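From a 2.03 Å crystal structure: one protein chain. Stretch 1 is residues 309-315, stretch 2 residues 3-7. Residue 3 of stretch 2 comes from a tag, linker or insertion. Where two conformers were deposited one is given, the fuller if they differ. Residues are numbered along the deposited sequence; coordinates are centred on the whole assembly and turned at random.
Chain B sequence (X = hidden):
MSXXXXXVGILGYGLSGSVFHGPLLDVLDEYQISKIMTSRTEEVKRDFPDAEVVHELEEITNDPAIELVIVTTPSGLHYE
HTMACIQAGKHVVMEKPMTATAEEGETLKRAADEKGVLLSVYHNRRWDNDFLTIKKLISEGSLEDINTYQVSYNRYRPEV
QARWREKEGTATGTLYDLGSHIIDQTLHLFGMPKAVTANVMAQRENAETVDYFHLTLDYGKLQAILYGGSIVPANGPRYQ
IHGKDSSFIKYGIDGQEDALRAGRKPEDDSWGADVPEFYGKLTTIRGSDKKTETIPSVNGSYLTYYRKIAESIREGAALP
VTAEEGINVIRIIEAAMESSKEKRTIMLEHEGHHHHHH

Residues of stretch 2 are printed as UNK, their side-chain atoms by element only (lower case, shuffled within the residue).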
# COMPACT_ATOMS: atom_id res chain seq x y z
N ILE B 309 -3.94 -31.19 14.70
CA ILE B 309 -2.90 -32.17 14.45
C ILE B 309 -3.22 -33.50 15.21
O ILE B 309 -3.09 -34.58 14.65
CB ILE B 309 -1.48 -31.64 14.85
CG1 ILE B 309 -0.99 -30.54 13.90
CG2 ILE B 309 -0.43 -32.80 14.95
CD1 ILE B 309 -0.45 -31.02 12.54
N ALA B 310 -3.62 -33.39 16.46
CA ALA B 310 -4.03 -34.54 17.25
C ALA B 310 -5.18 -35.31 16.57
O ALA B 310 -5.17 -36.56 16.52
CB ALA B 310 -4.39 -34.12 18.66
N GLU B 311 -6.15 -34.58 16.02
CA GLU B 311 -7.26 -35.21 15.27
C GLU B 311 -6.84 -35.85 13.94
O GLU B 311 -7.42 -36.87 13.56
CB GLU B 311 -8.49 -34.29 15.16
CG GLU B 311 -9.05 -33.98 16.57
CD GLU B 311 -10.17 -32.94 16.64
OE1 GLU B 311 -10.38 -32.21 15.65
OE2 GLU B 311 -10.84 -32.85 17.71
N SER B 312 -5.82 -35.30 13.26
CA SER B 312 -5.26 -35.98 12.09
C SER B 312 -4.56 -37.30 12.45
O SER B 312 -4.71 -38.28 11.74
CB SER B 312 -4.26 -35.11 11.33
OG SER B 312 -4.88 -33.93 10.87
N ILE B 313 -3.78 -37.28 13.52
CA ILE B 313 -2.99 -38.45 13.92
C ILE B 313 -3.89 -39.63 14.35
O ILE B 313 -3.71 -40.76 13.87
CB ILE B 313 -1.96 -38.08 15.05
CG1 ILE B 313 -0.82 -37.21 14.46
CG2 ILE B 313 -1.37 -39.34 15.67
CD1 ILE B 313 0.06 -36.50 15.53
N ARG B 314 -4.84 -39.34 15.25
CA ARG B 314 -5.69 -40.33 15.91
C ARG B 314 -6.96 -40.73 15.10
O ARG B 314 -7.36 -41.91 15.10
CB ARG B 314 -6.13 -39.78 17.28
CG ARG B 314 -5.04 -39.75 18.35
CD ARG B 314 -4.71 -41.16 18.79
NE ARG B 314 -3.79 -41.21 19.92
CZ ARG B 314 -2.52 -41.55 19.80
NH1 ARG B 314 -2.02 -41.85 18.61
NH2 ARG B 314 -1.72 -41.57 20.87
N GLU B 315 -7.57 -39.75 14.42
CA GLU B 315 -8.88 -39.89 13.80
C GLU B 315 -8.77 -39.85 12.26
O GLU B 315 -9.72 -40.15 11.56
CB GLU B 315 -9.83 -38.80 14.35
CG GLU B 315 -10.27 -39.06 15.82
CD GLU B 315 -10.41 -37.81 16.72
OE1 GLU B 315 -11.38 -37.03 16.55
OE2 GLU B 315 -9.57 -37.63 17.63
N UNK B 3 -4.06 -43.58 27.99
CA UNK B 3 -3.30 -44.49 27.14
C UNK B 3 -3.07 -43.88 25.79
O UNK B 3 -2.24 -44.35 25.02
c UNK B 3 -4.42 -46.59 28.17
c UNK B 3 -5.59 -47.53 27.89
c UNK B 3 -4.13 -45.76 26.92
c UNK B 3 -3.15 -47.34 28.58
N UNK B 4 -3.87 -42.87 25.48
CA UNK B 4 -3.89 -42.35 24.12
C UNK B 4 -3.07 -41.07 23.85
O UNK B 4 -3.11 -40.54 22.73
c UNK B 4 -6.06 -43.58 23.57
o UNK B 4 -7.31 -43.60 23.51
o UNK B 4 -5.34 -44.61 23.61
c UNK B 4 -5.34 -42.23 23.61
N UNK B 5 -2.32 -40.58 24.84
CA UNK B 5 -1.52 -39.37 24.60
C UNK B 5 -0.58 -39.59 23.43
O UNK B 5 -0.01 -40.67 23.25
o UNK B 5 0.12 -39.99 26.33
c UNK B 5 -1.61 -38.44 26.94
c UNK B 5 -0.70 -38.91 25.85
N UNK B 6 -0.43 -38.55 22.63
CA UNK B 6 0.49 -38.58 21.51
C UNK B 6 1.87 -38.28 22.08
O UNK B 6 2.06 -37.26 22.76
c UNK B 6 0.05 -37.56 20.42
c UNK B 6 -1.92 -36.99 18.88
c UNK B 6 1.08 -37.48 19.31
c UNK B 6 -1.34 -37.94 19.88
N UNK B 7 2.81 -39.19 21.82
CA UNK B 7 4.16 -39.10 22.36
C UNK B 7 4.97 -38.22 21.44
O UNK B 7 5.19 -38.55 20.29
n UNK B 7 1.51 -42.28 25.09
c UNK B 7 3.60 -40.99 24.61
c UNK B 7 4.10 -41.56 23.30
c UNK B 7 4.85 -40.50 22.47
c UNK B 7 2.93 -42.09 25.47

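Position 3 carries four side-chain carbons and no heteroatom. One carbon follows CB and there the chain forks into two ends, the pattern of leucine. Its CA-to-CB bond runs sideways to the helix and the end of the side chain leads away. This is Leu-3, a residue from the expression tag; it lies exposed and makes no contact with the helix.

Position 4 has two carbons, the second bearing two oxygens: a short carboxylate. Its CB lies 4.1 Å from NE of Arg-314, yet the closest approach to that arginine is made by the backbone, for O of position 4 is 2.5 Å from NH2 of Arg-314. The residue is Asp-4. A carboxylate is at ease at this exposed site, but the hydrogen bonds to the helix use the main-chain carbonyl, which any residue type could supply.

Position 5 shows a single branching carbon that carries one oxygen and one carbon, which makes it Thr-5. Its CA-to-CB bond points away from the helix, and the nearest side-chain atom, CB, is 5.7 Å from NH2 of Arg-314, while its backbone O lies 3.1 Å from the same nitrogen. The hydroxyl serves its own segment instead, with OG1 accepting a hydrogen bond of 3.0 Å from the terminal nitrogen of position 7.

Position 6 has four carbons, forked at CB, with one arm two carbons long. The side chain points toward the helix, and its tip comes within 3.6 Å of CA of Ala-310 and 3.9 Å of CD1 of Ile-313. This is Ile-6. In the extended t rotamer about chi2, its long arm delivers CD1 to the helix surface, where the small side chain of Ala-310 allows close approach, CB to CD1 being 3.8 Å.

Position 7 is a row of four carbons ending in nitrogen, with no contact to stretch 1. As Lys-7, it has the reach to fold back along its own segment, where NZ donates to Thr-5 O at 2.9 Å as well as to the hydroxyl.

The contact thus joins an apolar anchor to a polar clasp. Ile-6 is buried against Ala-310 and Ile-313, nearly one helical turn apart. Beside it, Arg-314 donates from NE to Asp-4 O at 3.0 Å and from NH2 to the same oxygen at 2.5 Å. The carbonyls of Asp-4 and Thr-5 lie at the guanidinium edge, whereas CG1 of Ile-6 covers one face, 3.8 Å from NH2 of Arg-314.

Stretch 2, residues 3-7: LDTIK
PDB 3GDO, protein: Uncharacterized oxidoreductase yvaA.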